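Local coordinates for catalase (Bacillus pumilus, PDB 4QOL) that breaks down hydrogen peroxide to water and oxygen at a haem and also shows peroxidase-like reactivity towards phenolic substrates, at the interface of chains A and B. Coordinates in Å, arbitrary orientation; residue numbers count along the deposited sequence, not the author numbering. Chains: chain A/B, Catalase.

The interface of chains A and B. Residues chain A 145, 148-149, 163, 166-167, 170-171; chain B 384-389.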
loop_
_atom_site.group_PDB
_atom_site.type_symbol
_atom_site.label_atom_id
_atom_site.label_comp_id
_atom_site.label_asym_id
_atom_site.label_seq_id
_atom_site.Cartn_x
_atom_site.Cartn_y
_atom_site.Cartn_z
ATOM N N ASP A 145 12.384 12.400 17.652
ATOM C CA ASP A 145 13.543 12.203 18.491
ATOM C C ASP A 145 13.111 11.688 19.895
ATOM O O ASP A 145 13.712 10.689 20.418
ATOM C CB ASP A 145 14.321 13.516 18.690
ATOM C CG ASP A 145 14.916 14.042 17.385
ATOM O OD1 ASP A 145 15.665 13.272 16.750
ATOM O OD2 ASP A 145 14.479 15.185 17.011
ATOM N N HIS A 148 11.771 8.111 19.482
ATOM C CA HIS A 148 12.833 7.155 19.218
ATOM C C HIS A 148 13.669 6.882 20.489
ATOM O O HIS A 148 14.143 5.724 20.659
ATOM C CB HIS A 148 13.739 7.668 18.122
ATOM C CG HIS A 148 13.167 7.612 16.731
ATOM N ND1 HIS A 148 13.892 7.976 15.637
ATOM C CD2 HIS A 148 11.936 7.266 16.271
ATOM C CE1 HIS A 148 13.167 7.775 14.543
ATOM N NE2 HIS A 148 11.991 7.340 14.911
ATOM N N SER A 149 13.860 7.901 21.350
ATOM C CA SER A 149 14.644 7.666 22.607
ATOM C C SER A 149 13.909 6.777 23.582
ATOM O O SER A 149 14.522 5.981 24.271
ATOM C CB SER A 149 15.033 9.013 23.249
ATOM O OG SER A 149 13.979 9.533 24.024
ATOM N N ARG A 163 18.881 5.503 27.075
ATOM C CA ARG A 163 18.610 6.224 25.836
ATOM C C ARG A 163 17.639 7.387 26.067
ATOM O O ARG A 163 17.885 8.542 25.644
ATOM C CB ARG A 163 18.054 5.250 24.790
ATOM C CG ARG A 163 19.082 4.187 24.395
ATOM C CD ARG A 163 18.509 3.143 23.484
ATOM N NE ARG A 163 18.460 3.643 22.095
ATOM C CZ ARG A 163 17.390 4.241 21.531
ATOM N NH1 ARG A 163 17.540 4.757 20.343
ATOM N NH2 ARG A 163 16.209 4.269 22.142
ATOM N N ASP A 166 19.133 10.101 28.217
ATOM C CA ASP A 166 20.078 10.908 27.465
ATOM C C ASP A 166 19.301 12.055 26.817
ATOM O O ASP A 166 19.629 13.234 26.970
ATOM C CB ASP A 166 20.778 10.120 26.400
ATOM C CG ASP A 166 21.883 10.905 25.660
ATOM O OD1 ASP A 166 22.504 11.822 26.249
ATOM O OD2 ASP A 166 22.245 10.453 24.546
ATOM N N PHE A 167 18.276 11.706 26.084
ATOM C CA PHE A 167 17.420 12.746 25.448
ATOM C C PHE A 167 16.786 13.692 26.417
ATOM O O PHE A 167 16.814 14.913 26.209
ATOM C CB PHE A 167 16.303 12.092 24.563
ATOM C CG PHE A 167 15.358 13.071 23.928
ATOM C CD1 PHE A 167 15.639 13.681 22.670
ATOM C CD2 PHE A 167 14.194 13.419 24.598
ATOM C CE1 PHE A 167 14.742 14.670 22.168
ATOM C CE2 PHE A 167 13.351 14.420 24.133
ATOM C CZ PHE A 167 13.596 14.990 22.889
ATOM N N LEU A 170 19.058 16.350 28.201
ATOM C CA LEU A 170 19.463 17.305 27.226
ATOM C C LEU A 170 18.300 18.180 26.667
ATOM O O LEU A 170 18.540 19.109 25.863
ATOM C CB LEU A 170 20.219 16.646 26.105
ATOM C CG LEU A 170 21.546 15.968 26.542
ATOM C CD1 LEU A 170 22.131 15.167 25.400
ATOM C CD2 LEU A 170 22.534 17.044 26.991
ATOM N N THR A 171 17.115 17.923 27.194
ATOM C CA THR A 171 15.846 18.574 26.816
ATOM C C THR A 171 15.192 18.923 28.124
ATOM O O THR A 171 14.165 18.383 28.522
ATOM C CB THR A 171 15.004 17.595 25.981
ATOM O OG1 THR A 171 15.806 17.138 24.882
ATOM C CG2 THR A 171 13.740 18.215 25.465
ATOM N N TYR B 384 18.144 9.426 17.839
ATOM C CA TYR B 384 17.501 10.540 18.480
ATOM C C TYR B 384 18.556 11.635 18.664
ATOM O O TYR B 384 19.731 11.334 18.835
ATOM C CB TYR B 384 16.862 10.149 19.828
ATOM C CG TYR B 384 17.883 9.688 20.837
ATOM C CD1 TYR B 384 18.508 10.600 21.683
ATOM C CD2 TYR B 384 18.251 8.362 20.925
ATOM C CE1 TYR B 384 19.488 10.173 22.553
ATOM C CE2 TYR B 384 19.210 7.948 21.811
ATOM C CZ TYR B 384 19.828 8.890 22.638
ATOM O OH TYR B 384 20.819 8.454 23.518
ATOM N N GLU B 385 18.110 12.882 18.629
ATOM C CA GLU B 385 18.938 14.033 18.901
ATOM C C GLU B 385 18.059 15.035 19.638
ATOM O O GLU B 385 16.901 15.255 19.261
ATOM C CB GLU B 385 19.402 14.655 17.554
ATOM C CG GLU B 385 20.540 15.689 17.614
ATOM C CD GLU B 385 20.077 17.101 18.009
ATOM O OE1 GLU B 385 20.896 17.795 18.681
ATOM O OE2 GLU B 385 18.920 17.511 17.695
ATOM N N PRO B 386 18.584 15.705 20.712
ATOM C CA PRO B 386 19.963 15.705 21.141
ATOM C C PRO B 386 20.398 14.399 21.788
ATOM O O PRO B 386 19.562 13.633 22.347
ATOM C CB PRO B 386 20.008 16.849 22.168
ATOM C CG PRO B 386 18.628 16.863 22.724
ATOM C CD PRO B 386 17.780 16.682 21.484
ATOM N N ASN B 387 21.693 14.123 21.697
ATOM C CA ASN B 387 22.305 12.970 22.318
ATOM C C ASN B 387 23.714 13.333 22.829
ATOM O O ASN B 387 24.252 14.404 22.485
ATOM C CB ASN B 387 22.403 11.737 21.386
ATOM C CG ASN B 387 23.156 12.032 20.128
ATOM O OD1 ASN B 387 24.356 12.243 20.174
ATOM N ND2 ASN B 387 22.429 12.194 18.983
ATOM N N ARG B 388 24.327 12.396 23.569
ATOM C CA ARG B 388 25.556 12.716 24.291
ATOM C C ARG B 388 26.789 12.474 23.436
ATOM O O ARG B 388 27.895 12.590 23.924
ATOM C CB ARG B 388 25.650 11.945 25.589
ATOM C CG ARG B 388 25.759 10.443 25.416
ATOM C CD ARG B 388 26.106 9.700 26.692
ATOM N NE ARG B 388 24.906 9.490 27.442
ATOM C CZ ARG B 388 24.288 8.325 27.586
ATOM N NH1 ARG B 388 24.792 7.198 27.090
ATOM N NH2 ARG B 388 23.171 8.297 28.307
ATOM N N TYR B 389 26.604 12.098 22.178
ATOM C CA TYR B 389 27.672 11.494 21.384
ATOM C C TYR B 389 28.136 12.468 20.323
ATOM O O TYR B 389 27.369 12.868 19.388
ATOM C CB TYR B 389 27.207 10.233 20.685
ATOM C CG TYR B 389 26.660 9.195 21.628
ATOM C CD1 TYR B 389 27.487 8.290 22.252
ATOM C CD2 TYR B 389 25.308 9.178 21.920
ATOM C CE1 TYR B 389 26.963 7.350 23.135
ATOM C CE2 TYR B 389 24.784 8.295 22.799
ATOM C CZ TYR B 389 25.601 7.369 23.404
ATOM O OH TYR B 389 25.007 6.514 24.284
#
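In this haem catalase, whose family forms tetramers with interlaced subunits, an extended loop of chain B (384-389) lies across helices 143-150 and 161-169 of chain A and the loop residues that follow the second; the two-fold axis repeats the patch with chains exchanged. Polar contacts centre on A:Asp166, whose CG, anti to its backbone N (chi1 -175°), points the carboxylate at the loop. Its carboxylate oxygen OD2 takes two hydrogen bonds: the phenol OH of B:Tyr384 arrives at 2.7 Å on the anti lone pair, and the backbone N of B:Arg388 at 3.0 Å on the syn one. The carboxylate stands nearly perpendicular to the tyrosine ring (85°). A longer salt bridge joins B:Arg388 NE to A:Asp166 OD1 at 3.6 Å; the two donors and this charge would favour the ionised acid. Weaker is the bond from B:Glu385 N to A:Asp145 OD1.

The crowded chi1 of B:Tyr384 (63°), with CG between backbone N and carbonyl carbon, turns the ring so that one face lies across both helices. CB of A:Ser149, offset toward the rim, and CB of A:Phe167 pack on that face, while NH1 of A:Arg163 and CG of A:Asp166 meet the edge in plane. The guanidinium stands upright to the ring and is held by an almost straight NH2 bond to the carbonyl O of A:His148 (2.9 Å).

Apolar packing gathers at B:Pro386, which follows a cis peptide bond: its CD lies 3.7 Å from CE1 of A:Phe167, and its CG reaches CB of A:Leu170. On one face of the A:Phe167 ring, A:Thr171 OG1 sits over the centre and donates a hydrogen bond to A:Phe167 O (2.8 Å).

Within the loop, the B:Asn387 amide braces the backbone, ND2 giving to B:Tyr384 O (2.8 Å) and OD1 accepting from B:Tyr389 N.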